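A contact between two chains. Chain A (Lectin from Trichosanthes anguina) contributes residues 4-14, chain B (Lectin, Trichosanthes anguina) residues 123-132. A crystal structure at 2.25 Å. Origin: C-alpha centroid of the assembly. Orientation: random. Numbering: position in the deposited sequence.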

# COMPACT_ATOMS: atom_id res chain seq x y z
N ARG A 4 -5.91 2.79 26.60
CA ARG A 4 -6.97 2.77 27.60
C ARG A 4 -8.31 2.92 26.89
O ARG A 4 -8.55 3.91 26.21
N LEU A 5 -9.19 1.94 27.04
CA LEU A 5 -10.45 2.00 26.32
C LEU A 5 -11.42 3.08 26.84
O LEU A 5 -12.23 3.57 26.06
N SER A 6 -11.33 3.46 28.12
CA SER A 6 -12.19 4.54 28.67
C SER A 6 -12.11 5.83 27.87
O SER A 6 -13.13 6.39 27.47
N GLU A 7 -10.90 6.29 27.62
CA GLU A 7 -10.68 7.55 26.93
C GLU A 7 -10.35 7.31 25.45
O GLU A 7 -9.48 7.96 24.88
N ALA A 8 -11.10 6.41 24.81
CA ALA A 8 -10.75 5.91 23.48
C ALA A 8 -11.75 6.28 22.39
O ALA A 8 -12.94 5.98 22.48
N ASN A 9 -11.24 6.92 21.35
CA ASN A 9 -11.99 7.13 20.12
C ASN A 9 -11.08 6.84 18.93
O ASN A 9 -9.91 6.50 19.12
N SER A 10 -11.62 6.98 17.72
CA SER A 10 -10.86 6.77 16.50
C SER A 10 -9.50 7.46 16.53
O SER A 10 -8.48 6.86 16.20
N GLY A 11 -9.50 8.71 16.97
CA GLY A 11 -8.29 9.52 17.07
C GLY A 11 -7.20 8.96 17.97
O GLY A 11 -6.02 8.93 17.59
N THR A 12 -7.57 8.51 19.16
CA THR A 12 -6.58 7.98 20.11
C THR A 12 -6.13 6.57 19.69
O THR A 12 -5.00 6.21 19.90
N TYR A 13 -7.03 5.78 19.11
CA TYR A 13 -6.64 4.50 18.52
C TYR A 13 -5.53 4.68 17.48
O TYR A 13 -4.48 4.06 17.59
N LYS A 14 -5.73 5.58 16.52
CA LYS A 14 -4.72 5.85 15.47
C LYS A 14 -3.40 6.38 16.00
O LYS A 14 -2.35 6.05 15.48
N ILE B 123 -6.13 -2.16 7.51
CA ILE B 123 -6.68 -2.79 8.71
C ILE B 123 -6.83 -1.75 9.80
O ILE B 123 -7.83 -1.70 10.48
N GLU B 124 -5.84 -0.91 9.97
CA GLU B 124 -5.97 0.22 10.87
C GLU B 124 -7.27 1.01 10.61
O GLU B 124 -8.02 1.32 11.54
N GLN B 125 -7.51 1.34 9.34
CA GLN B 125 -8.67 2.14 8.95
C GLN B 125 -9.97 1.39 9.18
O GLN B 125 -10.93 1.96 9.65
N SER B 126 -10.01 0.10 8.86
CA SER B 126 -11.18 -0.69 9.18
C SER B 126 -11.49 -0.65 10.67
O SER B 126 -12.65 -0.44 11.06
N VAL B 127 -10.47 -0.81 11.50
CA VAL B 127 -10.69 -0.79 12.94
C VAL B 127 -11.13 0.59 13.43
O VAL B 127 -12.06 0.68 14.24
N ALA B 128 -10.50 1.65 12.93
CA ALA B 128 -10.86 3.02 13.31
C ALA B 128 -12.35 3.30 13.10
O ALA B 128 -12.99 3.88 13.95
N TYR B 129 -12.91 2.84 11.98
CA TYR B 129 -14.34 2.98 11.73
C TYR B 129 -15.20 2.35 12.82
O TYR B 129 -16.29 2.88 13.10
N SER B 130 -14.75 1.22 13.39
CA SER B 130 -15.52 0.50 14.40
C SER B 130 -15.56 1.33 15.67
O SER B 130 -16.54 1.26 16.39
N PHE B 131 -14.50 2.08 15.94
CA PHE B 131 -14.48 3.03 17.04
C PHE B 131 -15.41 4.21 16.78
O PHE B 131 -16.07 4.68 17.71
N LYS B 132 -15.47 4.69 15.53
CA LYS B 132 -16.28 5.87 15.19
C LYS B 132 -17.78 5.59 15.29
O LYS B 132 -18.49 6.25 16.04

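The two helices run nearly antiparallel, their N-to-C directions at 148° and their axes 8.9 Å apart at closest approach; the backbones come closest at A:Ser10 and B:Ala128, whose CA atoms are 4.9 Å apart. The main bump is A:Tyr13. Its CA-to-CB bond points toward chain B, and chi1 t with chi2 71° lays the ring into a hollow formed by B:Glu124, B:Val127, B:Ala128 and B:Phe131. The fit is tight: A:Tyr13 CZ lies 3.3 Å from B:Val127 CG1, a t rotamer, while B:Glu124 O approaches the ring edge.

B:Phe131, also pointing toward its partner (chi1 m), answers from the other helix. The two rings are nearly parallel, at 20°, but slid apart, so A:Tyr13 CB, rather than the ring center, sits over the B:Phe131 face, 4.2 Å from that ring's centroid. At the B:Phe131 edge, CE1 meets A:Ala8 CB at 3.9 Å and A:Leu5 CD2 (m, t) at 4.2 Å.

Small residues fill the narrow place: A:Ser10 OG (chi1 t) is 3.6 Å from B:Ala128 CB. A:Lys14, m then t throughout, stretches past, its CE 3.7 Å from B:Ala128 CB.

No direct hydrogen bond crosses; water bridges the polar margin. One water donates to A:Lys14 O and B:Glu124 OE1, another links A:Lys14 NZ to B:Gln125 OE1.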

# COMPACT_ATOMS: atom_id res chain seq x y z
CB ARG A 4 -6.81 3.90 28.61
CG ARG A 4 -5.45 3.99 29.29
CD ARG A 4 -5.40 5.09 30.36
NE ARG A 4 -6.04 4.64 31.61
CZ ARG A 4 -7.31 4.85 31.96
NH1 ARG A 4 -8.15 5.52 31.17
NH2 ARG A 4 -7.76 4.37 33.12
CB LEU A 5 -11.12 0.64 26.26
CG LEU A 5 -10.40 -0.34 25.33
CD1 LEU A 5 -11.16 -1.66 25.29
CD2 LEU A 5 -10.27 0.25 23.93
CB SER A 6 -11.81 4.85 30.12
OG SER A 6 -12.21 3.78 30.96
CB GLU A 7 -9.58 8.37 27.65
CG GLU A 7 -8.25 7.66 27.87
CD GLU A 7 -7.24 8.48 28.67
OE1 GLU A 7 -7.55 9.64 29.05
OE2 GLU A 7 -6.13 7.97 28.93
CB ALA A 8 -10.60 4.41 23.51
CB ASN A 9 -12.53 8.56 20.06
CG ASN A 9 -11.45 9.60 20.30
OD1 ASN A 9 -10.49 9.72 19.53
ND2 ASN A 9 -11.59 10.35 21.38
CB SER A 10 -11.68 7.24 15.29
OG SER A 10 -10.92 7.11 14.10
CB THR A 12 -7.10 7.95 21.56
OG1 THR A 12 -8.21 7.05 21.65
CG2 THR A 12 -7.56 9.35 22.01
CB TYR A 13 -7.85 3.79 17.92
CG TYR A 13 -7.47 2.54 17.16
CD1 TYR A 13 -7.03 1.40 17.85
CD2 TYR A 13 -7.49 2.50 15.78
CE1 TYR A 13 -6.66 0.26 17.18
CE2 TYR A 13 -7.12 1.36 15.09
CZ TYR A 13 -6.69 0.24 15.80
OH TYR A 13 -6.31 -0.89 15.12
CB LYS A 14 -5.24 6.84 14.45
CG LYS A 14 -6.33 6.30 13.57
CD LYS A 14 -6.72 7.36 12.55
CE LYS A 14 -8.03 7.02 11.86
NZ LYS A 14 -8.58 8.20 11.12
CB ILE B 123 -5.83 -4.00 9.19
CG1 ILE B 123 -5.87 -5.09 8.13
CG2 ILE B 123 -6.37 -4.56 10.50
CD1 ILE B 123 -4.92 -6.24 8.41
CB GLU B 124 -4.78 1.14 10.70
CG GLU B 124 -4.76 2.33 11.65
CD GLU B 124 -3.78 3.40 11.22
OE1 GLU B 124 -3.59 4.37 11.99
OE2 GLU B 124 -3.19 3.25 10.13
CB GLN B 125 -8.58 2.64 7.50
CG GLN B 125 -9.65 3.67 7.13
CD GLN B 125 -9.60 4.91 8.01
OE1 GLN B 125 -8.59 5.58 8.08
NE2 GLN B 125 -10.69 5.19 8.71
CB SER B 126 -11.02 -2.12 8.71
OG SER B 126 -10.74 -2.16 7.33
CB VAL B 127 -9.47 -1.31 13.72
CG1 VAL B 127 -9.67 -1.13 15.23
CG2 VAL B 127 -9.21 -2.77 13.39
CB ALA B 128 -10.03 4.03 12.56
CB TYR B 129 -14.74 2.36 10.40
CG TYR B 129 -14.48 3.21 9.17
CD1 TYR B 129 -14.82 4.57 9.14
CD2 TYR B 129 -13.96 2.64 8.01
CE1 TYR B 129 -14.60 5.33 7.99
CE2 TYR B 129 -13.74 3.38 6.87
CZ TYR B 129 -14.06 4.73 6.86
OH TYR B 129 -13.82 5.45 5.70
CB SER B 130 -14.93 -0.90 14.71
OG SER B 130 -13.77 -0.82 15.56
CB PHE B 131 -13.07 3.57 17.30
CG PHE B 131 -12.20 2.69 18.17
CD1 PHE B 131 -11.99 3.00 19.50
CD2 PHE B 131 -11.58 1.56 17.65
CE1 PHE B 131 -11.18 2.21 20.30
CE2 PHE B 131 -10.78 0.77 18.45
CZ PHE B 131 -10.57 1.09 19.77
CB LYS B 132 -15.96 6.40 13.80
CG LYS B 132 -16.44 7.82 13.57
CD LYS B 132 -16.31 8.24 12.12
CE LYS B 132 -16.32 9.76 11.97
NZ LYS B 132 -15.18 10.40 12.69
O HOH W 1 -1.82 5.87 12.81
O HOH W 2 -8.15 8.53 8.27